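4-aminobutyrate transaminase (Acinetobacter baumannii, PDB 6WOP) probably transfers the amino group of 4-aminobutyrate to 2-oxoglutarate, as a pyridoxal-phosphate-dependent aminotransferase of class III. Local coordinates at residues 97-102 and 263-268; 103-108 and 282-287; 222-227 and 258-263; 237-242 and 253-258. All coordinates share one frame; numbering follows the deposited sequence.

Interaction 1. Residues 97-102 and 263-268; sequences RAPIAG and DLITMA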
loop_
_atom_site.group_PDB
_atom_site.type_symbol
_atom_site.label_atom_id
_atom_site.label_comp_id
_atom_site.label_asym_id
_atom_site.label_seq_id
_atom_site.Cartn_x
_atom_site.Cartn_y
_atom_site.Cartn_z
ATOM N N ARG A 97 -34.707 6.797 -14.190
ATOM C CA ARG A 97 -34.090 7.258 -15.422
ATOM C C ARG A 97 -32.754 6.604 -15.764
ATOM O O ARG A 97 -32.330 6.655 -16.936
ATOM C CB ARG A 97 -33.889 8.754 -15.305
ATOM C CG ARG A 97 -35.215 9.519 -15.330
ATOM C CD ARG A 97 -35.044 10.997 -14.861
ATOM N NE ARG A 97 -36.274 11.789 -15.103
ATOM C CZ ARG A 97 -37.393 11.630 -14.382
ATOM N NH1 ARG A 97 -37.403 10.754 -13.363
ATOM N NH2 ARG A 97 -38.515 12.333 -14.662
ATOM N N ALA A 98 -32.083 6.027 -14.801
ATOM C CA ALA A 98 -30.689 5.598 -15.005
ATOM C C ALA A 98 -30.648 4.296 -15.794
ATOM O O ALA A 98 -31.487 3.426 -15.589
ATOM C CB ALA A 98 -29.997 5.369 -13.665
ATOM N N PRO A 99 -29.667 4.121 -16.666
ATOM C CA PRO A 99 -29.592 2.860 -17.438
ATOM C C PRO A 99 -28.919 1.732 -16.647
ATOM O O PRO A 99 -27.754 1.407 -16.818
ATOM C CB PRO A 99 -28.771 3.262 -18.674
ATOM C CG PRO A 99 -27.988 4.482 -18.248
ATOM C CD PRO A 99 -28.842 5.216 -17.232
ATOM N N ILE A 100 -29.703 1.080 -15.802
ATOM C CA ILE A 100 -29.265 0.048 -14.861
ATOM C C ILE A 100 -30.143 -1.170 -15.131
ATOM O O ILE A 100 -31.357 -1.035 -15.298
ATOM C CB ILE A 100 -29.418 0.503 -13.385
ATOM C CG1 ILE A 100 -28.443 1.666 -13.038
ATOM C CG2 ILE A 100 -29.302 -0.741 -12.385
ATOM C CD1 ILE A 100 -26.936 1.244 -13.208
ATOM N N ALA A 101 -29.548 -2.344 -15.136
ATOM C CA ALA A 101 -30.302 -3.569 -15.381
ATOM C C ALA A 101 -30.987 -4.012 -14.089
ATOM O O ALA A 101 -30.311 -4.311 -13.095
ATOM C CB ALA A 101 -29.373 -4.665 -15.914
ATOM N N GLY A 102 -32.329 -4.089 -14.116
ATOM C CA GLY A 102 -33.088 -4.536 -12.967
ATOM C C GLY A 102 -33.318 -3.361 -12.035
ATOM O O GLY A 102 -32.978 -2.243 -12.395
ATOM N N ASP A 263 -22.829 -1.459 -13.999
ATOM C CA ASP A 263 -23.429 -1.884 -12.754
ATOM C C ASP A 263 -23.663 -0.712 -11.819
ATOM O O ASP A 263 -24.569 -0.772 -10.980
ATOM C CB ASP A 263 -22.494 -2.879 -12.034
ATOM C CG ASP A 263 -22.264 -4.126 -12.849
ATOM O OD1 ASP A 263 -23.175 -4.978 -12.828
ATOM O OD2 ASP A 263 -21.182 -4.251 -13.502
ATOM N N LEU A 264 -22.777 0.294 -11.890
ATOM C CA LEU A 264 -22.788 1.509 -11.079
ATOM C C LEU A 264 -22.541 2.727 -11.966
ATOM O O LEU A 264 -21.724 2.674 -12.902
ATOM C CB LEU A 264 -21.696 1.468 -9.987
ATOM C CG LEU A 264 -21.827 0.317 -9.008
ATOM C CD1 LEU A 264 -20.541 0.021 -8.217
ATOM C CD2 LEU A 264 -22.939 0.725 -7.963
ATOM N N ILE A 265 -23.216 3.847 -11.668
ATOM C CA ILE A 265 -22.989 5.088 -12.408
ATOM C C ILE A 265 -22.766 6.213 -11.413
ATOM O O ILE A 265 -23.546 6.360 -10.462
ATOM C CB ILE A 265 -24.164 5.418 -13.343
ATOM C CG1 ILE A 265 -24.352 4.311 -14.369
ATOM C CG2 ILE A 265 -23.920 6.747 -14.030
ATOM C CD1 ILE A 265 -25.625 4.463 -15.224
ATOM N N THR A 266 -21.744 7.053 -11.650
ATOM C CA THR A 266 -21.557 8.170 -10.741
ATOM C C THR A 266 -22.057 9.453 -11.396
ATOM O O THR A 266 -22.010 9.595 -12.624
ATOM C CB THR A 266 -20.078 8.335 -10.361
ATOM O OG1 THR A 266 -19.279 8.495 -11.537
ATOM C CG2 THR A 266 -19.584 7.105 -9.602
ATOM N N MET A 267 -22.472 10.411 -10.561
ATOM C CA MET A 267 -23.060 11.675 -11.023
ATOM C C MET A 267 -22.582 12.798 -10.138
ATOM O O MET A 267 -22.438 12.624 -8.927
ATOM C CB MET A 267 -24.611 11.667 -10.911
ATOM C CG MET A 267 -25.265 10.486 -11.589
ATOM S SD MET A 267 -26.962 10.292 -11.017
ATOM C CE MET A 267 -26.761 9.473 -9.408
ATOM N N ALA A 268 -22.438 13.984 -10.728
ATOM C CA ALA A 268 -22.261 15.196 -9.928
ATOM C C ALA A 268 -22.431 16.396 -10.852
ATOM O O ALA A 268 -23.214 16.311 -11.807
ATOM C CB ALA A 268 -20.891 15.224 -9.247
#
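Pro-99 brings to Ile-265 the nearest thing to a flat group here, since no aromatic or other planar side chain bridges the segments: its puckered ring meets CD1 of Ile-265 through CG, at 3.8 Å, with CD of the proline almost as near. The two side chains cross at about a right angle, and Phe-253 and Asn-256 also touch the proline. Ile-100 runs past Ile-265 in the opposite direction, the CD1 methyls of Ile-100 and Ile-265 being 4.0 Å apart. In Ile-100, CG1 stands anti to the carbonyl carbon (chi1 -67°) and a second turn at chi2 (-61°) sets CD1 3.8 Å from Asp-263 O.

Pro-99 is the centre of an inverse gamma turn, with a weak bond from Ile-100 N to Ala-98 O, and both Pro-99 and Ile-100 touch Ile-265. The loop after helix 85-97 thus lies on the mixed sheet that holds strands 236-240, 264-267 and 278-283, while Leu-264 points away from the loop and touches Ile-122 of helix 112-127. Val-281 of the adjacent strand touches both Ala-98 and Ile-265. With no hydrogen bond across the segments, the contact rests on dispersion and the exclusion of water.

Interaction 2. Residues 103-108 and 282-287; sequences PAKAAF and GRAEVM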
loop_
_atom_site.group_PDB
_atom_site.type_symbol
_atom_site.label_atom_id
_atom_site.label_comp_id
_atom_site.label_asym_id
_atom_site.label_seq_id
_atom_site.Cartn_x
_atom_site.Cartn_y
_atom_site.Cartn_z
ATOM N N PRO A 103 -33.853 -3.581 -10.835
ATOM C CA PRO A 103 -34.163 -2.453 -9.945
ATOM C C PRO A 103 -32.895 -1.712 -9.537
ATOM O O PRO A 103 -31.874 -2.329 -9.230
ATOM C CB PRO A 103 -34.802 -3.123 -8.727
ATOM C CG PRO A 103 -34.984 -4.529 -9.100
ATOM C CD PRO A 103 -34.056 -4.871 -10.169
ATOM N N ALA A 104 -32.980 -0.393 -9.514
ATOM C CA ALA A 104 -31.821 0.409 -9.133
ATOM C C ALA A 104 -32.012 0.984 -7.734
ATOM O O ALA A 104 -33.135 1.079 -7.221
ATOM C CB ALA A 104 -31.585 1.516 -10.158
ATOM N N LYS A 105 -30.902 1.348 -7.093
ATOM C CA LYS A 105 -30.982 2.184 -5.900
ATOM C C LYS A 105 -29.983 3.326 -6.046
ATOM O O LYS A 105 -29.037 3.218 -6.818
ATOM C CB LYS A 105 -30.678 1.367 -4.646
ATOM C CG LYS A 105 -31.834 0.427 -4.290
ATOM C CD LYS A 105 -31.528 -0.324 -3.050
ATOM C CE LYS A 105 -32.779 -1.016 -2.518
ATOM N NZ LYS A 105 -32.661 -1.311 -1.071
ATOM N N ALA A 106 -30.172 4.409 -5.288
ATOM C CA ALA A 106 -29.279 5.548 -5.413
ATOM C C ALA A 106 -29.013 6.134 -4.036
ATOM O O ALA A 106 -29.852 6.075 -3.132
ATOM C CB ALA A 106 -29.864 6.681 -6.312
ATOM N N ALA A 107 -27.867 6.772 -3.895
ATOM C CA ALA A 107 -27.592 7.535 -2.692
ATOM C C ALA A 107 -26.861 8.787 -3.122
ATOM O O ALA A 107 -26.215 8.778 -4.165
ATOM C CB ALA A 107 -26.649 6.767 -1.746
ATOM N N PHE A 108 -26.912 9.829 -2.298
ATOM C CA PHE A 108 -26.326 11.131 -2.667
ATOM C C PHE A 108 -25.213 11.470 -1.703
ATOM O O PHE A 108 -25.320 11.194 -0.497
ATOM C CB PHE A 108 -27.427 12.243 -2.658
ATOM C CG PHE A 108 -28.490 11.931 -3.650
ATOM C CD1 PHE A 108 -28.180 11.968 -4.985
ATOM C CD2 PHE A 108 -29.717 11.410 -3.258
ATOM C CE1 PHE A 108 -29.084 11.559 -5.941
ATOM C CE2 PHE A 108 -30.639 11.010 -4.221
ATOM C CZ PHE A 108 -30.332 11.095 -5.546
ATOM N N GLY A 282 -27.171 2.476 -8.961
ATOM C CA GLY A 282 -26.743 1.211 -9.533
ATOM C C GLY A 282 -27.650 0.056 -9.185
ATOM O O GLY A 282 -28.693 0.229 -8.565
ATOM N N ARG A 283 -27.194 -1.153 -9.544
ATOM C CA ARG A 283 -28.020 -2.328 -9.291
ATOM C C ARG A 283 -28.310 -2.417 -7.805
ATOM O O ARG A 283 -27.417 -2.237 -6.984
ATOM C CB ARG A 283 -27.312 -3.606 -9.798
ATOM C CG ARG A 283 -27.013 -3.612 -11.302
ATOM C CD ARG A 283 -25.990 -4.762 -11.638
ATOM N NE ARG A 283 -26.378 -5.947 -10.933
ATOM C CZ ARG A 283 -25.532 -6.878 -10.518
ATOM N NH1 ARG A 283 -24.215 -6.760 -10.772
ATOM N NH2 ARG A 283 -26.012 -7.932 -9.861
ATOM N N ALA A 284 -29.573 -2.646 -7.447
ATOM C CA ALA A 284 -29.944 -2.632 -6.017
ATOM C C ALA A 284 -29.055 -3.544 -5.163
ATOM O O ALA A 284 -28.678 -3.191 -4.037
ATOM C CB ALA A 284 -31.402 -3.071 -5.851
ATOM N N GLU A 285 -28.802 -4.776 -5.632
ATOM C CA GLU A 285 -28.108 -5.730 -4.768
ATOM C C GLU A 285 -26.647 -5.353 -4.643
ATOM O O GLU A 285 -26.022 -5.639 -3.606
ATOM C CB GLU A 285 -28.263 -7.168 -5.275
ATOM C CG GLU A 285 -27.543 -7.452 -6.579
ATOM C CD GLU A 285 -27.638 -8.965 -6.948
ATOM O OE1 GLU A 285 -26.811 -9.485 -7.740
ATOM O OE2 GLU A 285 -28.539 -9.635 -6.411
ATOM N N VAL A 286 -26.129 -4.603 -5.609
ATOM C CA VAL A 286 -24.756 -4.086 -5.474
ATOM C C VAL A 286 -24.722 -2.919 -4.491
ATOM O O VAL A 286 -23.910 -2.889 -3.564
ATOM C CB VAL A 286 -24.208 -3.681 -6.863
ATOM C CG1 VAL A 286 -22.833 -2.944 -6.755
ATOM C CG2 VAL A 286 -24.161 -4.894 -7.760
ATOM N N MET A 287 -25.651 -1.965 -4.658
ATOM C CA MET A 287 -25.736 -0.821 -3.755
ATOM C C MET A 287 -25.993 -1.228 -2.307
ATOM O O MET A 287 -25.530 -0.542 -1.392
ATOM C CB MET A 287 -26.856 0.136 -4.211
ATOM C CG MET A 287 -26.632 0.704 -5.624
ATOM S SD MET A 287 -25.291 1.927 -5.657
ATOM C CE MET A 287 -26.038 3.273 -4.644
#
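Lys-105 and Gly-282 form an antiparallel hydrogen-bonded pair: Lys-105 N donates to Gly-282 O and Gly-282 N returns the bond to Lys-105 O, both at 2.9 Å. A third bond runs from Ala-284 N, in the first residue of helix 284-287, to Pro-103 O, also at 2.9 Å. Between them Ala-104 CA makes a CA-H...O contact of 3.2 Å to Gly-282 O.

The side chains add to this. The extended lysine runs across the alanine methyl, with CG of Lys-105 3.9 Å from CB of Ala-284. CG of Met-287, anti to its own carbonyl carbon (chi1 -61°), lies 3.7 Å from Lys-105 O; the bends at chi2 and chi3 then bring CE of Met-287 to the same Lys-105 O, again at 3.7 Å.

The lysine ammonium is held from further out, by a salt bridge to Asp-288 and a hydrogen bond to Gln-13 O of the second subunit. Arg-283, at the N-cap position, pairs with Glu-285 through NH2 and OE1 (2.7 Å) and with Asp-263 through NH1. Strand 104-109 is the outermost of its sheet within this chain; helix 85-97 touches Ala-104 and Ala-106, helix 112-127 meets Val-286 and Met-287, and Pro-17 of the second subunit packs on Ala-107 and Met-287.

Interaction 3. Residues 222-227 and 258-263; sequences FLKRLR and YETKAD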
loop_
_atom_site.group_PDB
_atom_site.type_symbol
_atom_site.label_atom_id
_atom_site.label_comp_id
_atom_site.label_asym_id
_atom_site.label_seq_id
_atom_site.Cartn_x
_atom_site.Cartn_y
_atom_site.Cartn_z
ATOM N N PHE A 222 -15.936 -1.254 -27.626
ATOM C CA PHE A 222 -15.094 -1.379 -26.450
ATOM C C PHE A 222 -15.938 -1.659 -25.205
ATOM O O PHE A 222 -15.589 -2.525 -24.400
ATOM C CB PHE A 222 -14.232 -0.126 -26.260
ATOM C CG PHE A 222 -13.251 -0.263 -25.069
ATOM C CD1 PHE A 222 -12.139 -1.075 -25.167
ATOM C CD2 PHE A 222 -13.502 0.362 -23.883
ATOM C CE1 PHE A 222 -11.285 -1.208 -24.103
ATOM C CE2 PHE A 222 -12.636 0.260 -22.824
ATOM C CZ PHE A 222 -11.523 -0.532 -22.937
ATOM N N LEU A 223 -17.056 -0.932 -25.031
ATOM C CA LEU A 223 -17.954 -1.209 -23.916
ATOM C C LEU A 223 -18.472 -2.632 -23.923
ATOM O O LEU A 223 -18.548 -3.264 -22.863
ATOM C CB LEU A 223 -19.157 -0.258 -23.931
ATOM C CG LEU A 223 -18.985 1.087 -23.256
ATOM C CD1 LEU A 223 -20.310 1.830 -23.237
ATOM C CD2 LEU A 223 -18.392 1.006 -21.815
ATOM N N LYS A 224 -18.869 -3.137 -25.101
ATOM C CA LYS A 224 -19.414 -4.484 -25.080
ATOM C C LYS A 224 -18.316 -5.497 -24.791
ATOM O O LYS A 224 -18.504 -6.424 -24.004
ATOM C CB LYS A 224 -20.067 -4.835 -26.419
ATOM C CG LYS A 224 -21.148 -3.833 -26.833
ATOM C CD LYS A 224 -21.703 -4.045 -28.264
ATOM C CE LYS A 224 -22.160 -2.731 -28.968
ATOM N NZ LYS A 224 -23.615 -2.438 -28.893
ATOM N N ARG A 225 -17.128 -5.362 -25.317
ATOM C CA ARG A 225 -16.055 -6.279 -24.962
ATOM C C ARG A 225 -15.651 -6.163 -23.486
ATOM O O ARG A 225 -15.449 -7.127 -22.823
ATOM C CB ARG A 225 -14.905 -6.147 -25.907
ATOM C CG ARG A 225 -15.264 -6.727 -27.254
ATOM C CD ARG A 225 -14.255 -6.431 -28.304
ATOM N NE ARG A 225 -13.007 -7.093 -28.074
ATOM C CZ ARG A 225 -11.921 -6.857 -28.772
ATOM N NH1 ARG A 225 -11.943 -6.005 -29.751
ATOM N NH2 ARG A 225 -10.822 -7.482 -28.497
ATOM N N LEU A 226 -15.564 -4.941 -23.013
ATOM C CA LEU A 226 -15.287 -4.756 -21.587
ATOM C C LEU A 226 -16.368 -5.390 -20.721
ATOM O O LEU A 226 -16.072 -5.988 -19.687
ATOM C CB LEU A 226 -15.157 -3.258 -21.269
ATOM C CG LEU A 226 -14.379 -2.880 -20.016
ATOM C CD1 LEU A 226 -12.960 -3.458 -20.087
ATOM C CD2 LEU A 226 -14.333 -1.365 -19.956
ATOM N N ARG A 227 -17.633 -5.197 -21.081
ATOM C CA ARG A 227 -18.725 -5.818 -20.340
ATOM C C ARG A 227 -18.568 -7.343 -20.297
ATOM O O ARG A 227 -18.734 -7.978 -19.242
ATOM C CB ARG A 227 -20.061 -5.417 -21.016
ATOM C CG ARG A 227 -21.365 -6.014 -20.402
ATOM C CD ARG A 227 -21.707 -5.304 -19.076
ATOM N NE ARG A 227 -21.147 -6.017 -17.919
ATOM C CZ ARG A 227 -21.258 -5.568 -16.665
ATOM N NH1 ARG A 227 -21.893 -4.398 -16.391
ATOM N NH2 ARG A 227 -20.753 -6.277 -15.676
ATOM N N TYR A 258 -25.718 3.618 -25.417
ATOM C CA TYR A 258 -25.087 2.315 -25.571
ATOM C C TYR A 258 -26.028 1.219 -25.099
ATOM O O TYR A 258 -26.838 1.424 -24.192
ATOM C CB TYR A 258 -23.770 2.262 -24.793
ATOM C CG TYR A 258 -22.761 3.303 -25.269
ATOM C CD1 TYR A 258 -21.829 3.010 -26.300
ATOM C CD2 TYR A 258 -22.708 4.547 -24.696
ATOM C CE1 TYR A 258 -20.919 3.962 -26.717
ATOM C CE2 TYR A 258 -21.793 5.481 -25.101
ATOM C CZ TYR A 258 -20.934 5.208 -26.123
ATOM O OH TYR A 258 -20.055 6.156 -26.538
ATOM N N GLU A 259 -25.904 0.059 -25.747
ATOM C CA GLU A 259 -26.610 -1.160 -25.360
ATOM C C GLU A 259 -26.065 -1.693 -24.045
ATOM O O GLU A 259 -26.805 -2.267 -23.235
ATOM C CB GLU A 259 -26.433 -2.234 -26.446
ATOM C CG GLU A 259 -27.326 -2.050 -27.653
ATOM C CD GLU A 259 -27.367 -3.338 -28.478
ATOM O OE1 GLU A 259 -26.857 -4.396 -28.006
ATOM O OE2 GLU A 259 -27.931 -3.270 -29.602
ATOM N N THR A 260 -24.752 -1.623 -23.907
ATOM C CA THR A 260 -24.103 -2.144 -22.719
ATOM C C THR A 260 -24.517 -1.333 -21.511
ATOM O O THR A 260 -24.513 -0.094 -21.556
ATOM C CB THR A 260 -22.574 -2.062 -22.887
ATOM O OG1 THR A 260 -22.169 -2.745 -24.093
ATOM C CG2 THR A 260 -21.847 -2.612 -21.641
ATOM N N LYS A 261 -24.787 -2.021 -20.396
ATOM C CA LYS A 261 -25.112 -1.350 -19.147
ATOM C C LYS A 261 -24.022 -1.538 -18.091
ATOM O O LYS A 261 -23.486 -2.638 -17.900
ATOM C CB LYS A 261 -26.423 -1.878 -18.590
ATOM C CG LYS A 261 -27.655 -1.403 -19.357
ATOM C CD LYS A 261 -28.895 -1.892 -18.638
ATOM C CE LYS A 261 -29.976 -2.251 -19.635
ATOM N NZ LYS A 261 -30.005 -1.216 -20.684
ATOM N N ALA A 262 -23.747 -0.466 -17.375
ATOM C CA ALA A 262 -22.843 -0.471 -16.227
ATOM C C ALA A 262 -23.585 -0.933 -14.976
ATOM O O ALA A 262 -24.817 -0.821 -14.883
ATOM C CB ALA A 262 -22.320 0.951 -15.989
ATOM N N ASP A 263 -22.829 -1.459 -13.999
ATOM C CA ASP A 263 -23.429 -1.884 -12.754
ATOM C C ASP A 263 -23.663 -0.712 -11.819
ATOM O O ASP A 263 -24.569 -0.772 -10.980
ATOM C CB ASP A 263 -22.494 -2.879 -12.034
ATOM C CG ASP A 263 -22.264 -4.126 -12.849
ATOM O OD1 ASP A 263 -23.175 -4.978 -12.828
ATOM O OD2 ASP A 263 -21.182 -4.251 -13.502
HETATM O O HOH W 1 -23.880 -0.134 -27.897
#
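Arg-227, Thr-260 and Asp-263 carry the tight half of this contact, where the crossover helix 220-233 of a beta-alpha-beta unit, linking parallel neighbours 201-206 and 236-240, receives the loop that leads into strand 264-267. CG of Arg-227 stands anti to the backbone N (chi1 178°), and further bends at chi2 and chi3 lead the chain past CG2 of Thr-260, which lies 3.4 Å from Arg-227 CB. NH1 then donates to Lys-261 O at 2.8 Å, in the plane of that carbonyl. NH1 and NH2 of Arg-227 together grip one oxygen, Asp-263 OD2, at 3.0 Å each. The carboxylate stands almost perpendicular to the guanidinium (85° between planes): NH2 uses the syn lone pair of OD2, while NH1 approaches from above the carboxylate plane. Leu-237 N and Arg-283 NH1 also serve this buried carboxylate, which probably helps to offset its charge; Arg-227 NH2, for its part, is shared with Asp-231.

One turn back, CD1 of Leu-223 sits over a face of the Tyr-258 ring in a CH-pi contact, 3.8 Å from its centroid, the two side chains crossing at about a right angle; the ring's hydroxyl is bonded to Val-218 O. Thr-260 OG1 closes on the aliphatic part of Lys-224, 3.1 Å from its CG.

Beyond this the contact loosens at the exposed residues Lys-224 and Glu-259. Their salt bridge, NZ to OE1, is long at 3.9 Å, and a water accepts from Glu-259 N at 3.0 Å.

Interaction 4. Residues 237-242 and 253-258; sequences LVADEV and FAMNHY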
loop_
_atom_site.group_PDB
_atom_site.type_symbol
_atom_site.label_atom_id
_atom_site.label_comp_id
_atom_site.label_asym_id
_atom_site.label_seq_id
_atom_site.Cartn_x
_atom_site.Cartn_y
_atom_site.Cartn_z
ATOM N N LEU A 237 -18.630 -3.100 -13.571
ATOM C CA LEU A 237 -18.312 -2.058 -14.536
ATOM C C LEU A 237 -18.904 -0.757 -14.010
ATOM O O LEU A 237 -20.098 -0.711 -13.737
ATOM C CB LEU A 237 -18.890 -2.401 -15.901
ATOM C CG LEU A 237 -18.653 -1.367 -17.032
ATOM C CD1 LEU A 237 -17.186 -1.158 -17.272
ATOM C CD2 LEU A 237 -19.315 -1.884 -18.369
ATOM N N VAL A 238 -18.077 0.277 -13.846
ATOM C CA VAL A 238 -18.535 1.564 -13.310
ATOM C C VAL A 238 -18.407 2.622 -14.395
ATOM O O VAL A 238 -17.314 2.833 -14.918
ATOM C CB VAL A 238 -17.707 1.981 -12.098
ATOM C CG1 VAL A 238 -18.250 3.340 -11.520
ATOM C CG2 VAL A 238 -17.775 0.850 -11.032
ATOM N N ALA A 239 -19.488 3.319 -14.708
ATOM C CA ALA A 239 -19.458 4.445 -15.644
ATOM C C ALA A 239 -19.348 5.725 -14.844
ATOM O O ALA A 239 -20.235 6.015 -14.053
ATOM C CB ALA A 239 -20.751 4.484 -16.476
ATOM N N ASP A 240 -18.275 6.492 -15.028
ATOM C CA ASP A 240 -18.134 7.774 -14.313
ATOM C C ASP A 240 -18.727 8.862 -15.203
ATOM O O ASP A 240 -18.116 9.281 -16.190
ATOM C CB ASP A 240 -16.670 8.048 -13.982
ATOM C CG ASP A 240 -16.461 9.392 -13.252
ATOM O OD1 ASP A 240 -17.451 10.099 -12.909
ATOM O OD2 ASP A 240 -15.311 9.739 -13.032
ATOM N N GLU A 241 -19.950 9.302 -14.873
ATOM C CA GLU A 241 -20.641 10.355 -15.592
ATOM C C GLU A 241 -20.669 11.672 -14.819
ATOM O O GLU A 241 -21.587 12.487 -14.989
ATOM C CB GLU A 241 -22.056 9.896 -15.907
ATOM C CG GLU A 241 -22.051 8.697 -16.835
ATOM C CD GLU A 241 -22.894 8.883 -18.034
ATOM O OE1 GLU A 241 -23.023 10.023 -18.555
ATOM O OE2 GLU A 241 -23.431 7.835 -18.489
ATOM N N VAL A 242 -19.653 11.921 -13.978
ATOM C CA VAL A 242 -19.622 13.206 -13.273
ATOM C C VAL A 242 -19.632 14.367 -14.264
ATOM O O VAL A 242 -20.388 15.336 -14.085
ATOM C CB VAL A 242 -18.393 13.252 -12.350
ATOM C CG1 VAL A 242 -18.138 14.681 -11.963
ATOM C CG2 VAL A 242 -18.649 12.372 -11.158
ATOM N N PHE A 253 -27.919 10.464 -19.782
ATOM C CA PHE A 253 -26.605 9.891 -19.462
ATOM C C PHE A 253 -25.896 9.515 -20.760
ATOM O O PHE A 253 -26.530 9.012 -21.689
ATOM C CB PHE A 253 -26.741 8.616 -18.641
ATOM C CG PHE A 253 -27.253 8.872 -17.228
ATOM C CD1 PHE A 253 -26.387 9.277 -16.246
ATOM C CD2 PHE A 253 -28.597 8.746 -16.940
ATOM C CE1 PHE A 253 -26.863 9.564 -14.961
ATOM C CE2 PHE A 253 -29.074 9.019 -15.653
ATOM C CZ PHE A 253 -28.198 9.418 -14.677
ATOM N N ALA A 254 -24.581 9.710 -20.822
ATOM C CA ALA A 254 -23.874 9.230 -22.013
ATOM C C ALA A 254 -24.097 7.732 -22.209
ATOM O O ALA A 254 -24.152 7.252 -23.337
ATOM C CB ALA A 254 -22.383 9.520 -21.866
ATOM N N MET A 255 -24.237 6.979 -21.118
ATOM C CA MET A 255 -24.428 5.530 -21.233
ATOM C C MET A 255 -25.744 5.222 -21.919
ATOM O O MET A 255 -25.935 4.113 -22.431
ATOM C CB MET A 255 -24.400 4.899 -19.835
ATOM C CG MET A 255 -23.032 4.809 -19.170
ATOM S SD MET A 255 -21.854 3.881 -20.189
ATOM C CE MET A 255 -22.665 2.268 -20.189
ATOM N N ASN A 256 -26.660 6.209 -21.998
ATOM C CA ASN A 256 -27.906 5.954 -22.725
ATOM C C ASN A 256 -27.704 5.766 -24.205
ATOM O O ASN A 256 -28.625 5.291 -24.872
ATOM C CB ASN A 256 -28.917 7.087 -22.540
ATOM C CG ASN A 256 -29.591 7.026 -21.179
ATOM O OD1 ASN A 256 -29.666 8.015 -20.449
ATOM N ND2 ASN A 256 -30.185 5.873 -20.881
ATOM N N HIS A 257 -26.553 6.148 -24.741
ATOM C CA HIS A 257 -26.266 5.897 -26.157
ATOM C C HIS A 257 -25.851 4.459 -26.440
ATOM O O HIS A 257 -25.631 4.125 -27.610
ATOM C CB HIS A 257 -25.145 6.806 -26.655
ATOM C CG HIS A 257 -25.445 8.279 -26.519
ATOM N ND1 HIS A 257 -25.868 9.057 -27.580
ATOM C CD2 HIS A 257 -25.343 9.107 -25.452
ATOM C CE1 HIS A 257 -26.044 10.306 -27.156
ATOM N NE2 HIS A 257 -25.698 10.367 -25.873
ATOM N N TYR A 258 -25.718 3.618 -25.417
ATOM C CA TYR A 258 -25.087 2.315 -25.571
ATOM C C TYR A 258 -26.028 1.219 -25.099
ATOM O O TYR A 258 -26.838 1.424 -24.192
ATOM C CB TYR A 258 -23.770 2.262 -24.793
ATOM C CG TYR A 258 -22.761 3.303 -25.269
ATOM C CD1 TYR A 258 -21.829 3.010 -26.300
ATOM C CD2 TYR A 258 -22.708 4.547 -24.696
ATOM C CE1 TYR A 258 -20.919 3.962 -26.717
ATOM C CE2 TYR A 258 -21.793 5.481 -25.101
ATOM C CZ TYR A 258 -20.934 5.208 -26.123
ATOM O OH TYR A 258 -20.055 6.156 -26.538
#
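Glu-241 reaches Ala-254 and Met-255 by way of two torsions: CG anti to the carbonyl carbon (chi1 -64°), then a bend at chi2 (-127°) that swings CD toward the other segment. The carboxylate meets two successive backbone N-H groups. OE1 takes Ala-254 N at 2.8 Å through its syn lone pair, and OE2 takes Met-255 N at 2.9 Å, on the syn side but 20° out of the carboxylate plane. OE1 is also bonded to Ser-244 OG. Phe-253 turns its ring edge to the group, with CD1 of Phe-253 3.9 Å from CD of Glu-241.

The partial positive charge of these N-H groups, at the start of the 3-10 segment 254-257, would probably stabilise the buried carboxylate. The Asp-Glu-Val sequence begins on strand 236-240; in class-III relatives its aspartate usually pairs with the pyridine nitrogen of the cofactor, a role Asp-240 probably shares. Asp-240 OD1 accepts from Val-242 N in an Asx turn and is bonded to Thr-266 OG1, and its OD2 is bonded to His-140.

Next to the polar pair, CG of Met-255, beside its backbone N, lies 3.5 Å from Ala-239 CB, and the later bends place SD and CE; that CG also lies close to Glu-241 OE2, at 3.1 Å.

In the fold
Interactions 1 and 4 are buried, whereas interactions 2 and 3 are partly open, with exposed residues at their margins. Three of them reach one mixed sheet: strand 264-267 lies between strand 236-240 of interaction 4 and strand 278-283 of interaction 2. Asp-263, common to interactions 1 and 3, also ties them to interaction 2 through Arg-283. Chemistry follows place: interaction 1 has no hydrogen bond across it and is mainly aliphatic, interaction 4 buries a carboxylate on backbone N-H groups, interaction 2 is strand pairing beside a subunit interface, and interaction 3 grades from a buried salt bridge to a loose, exposed edge.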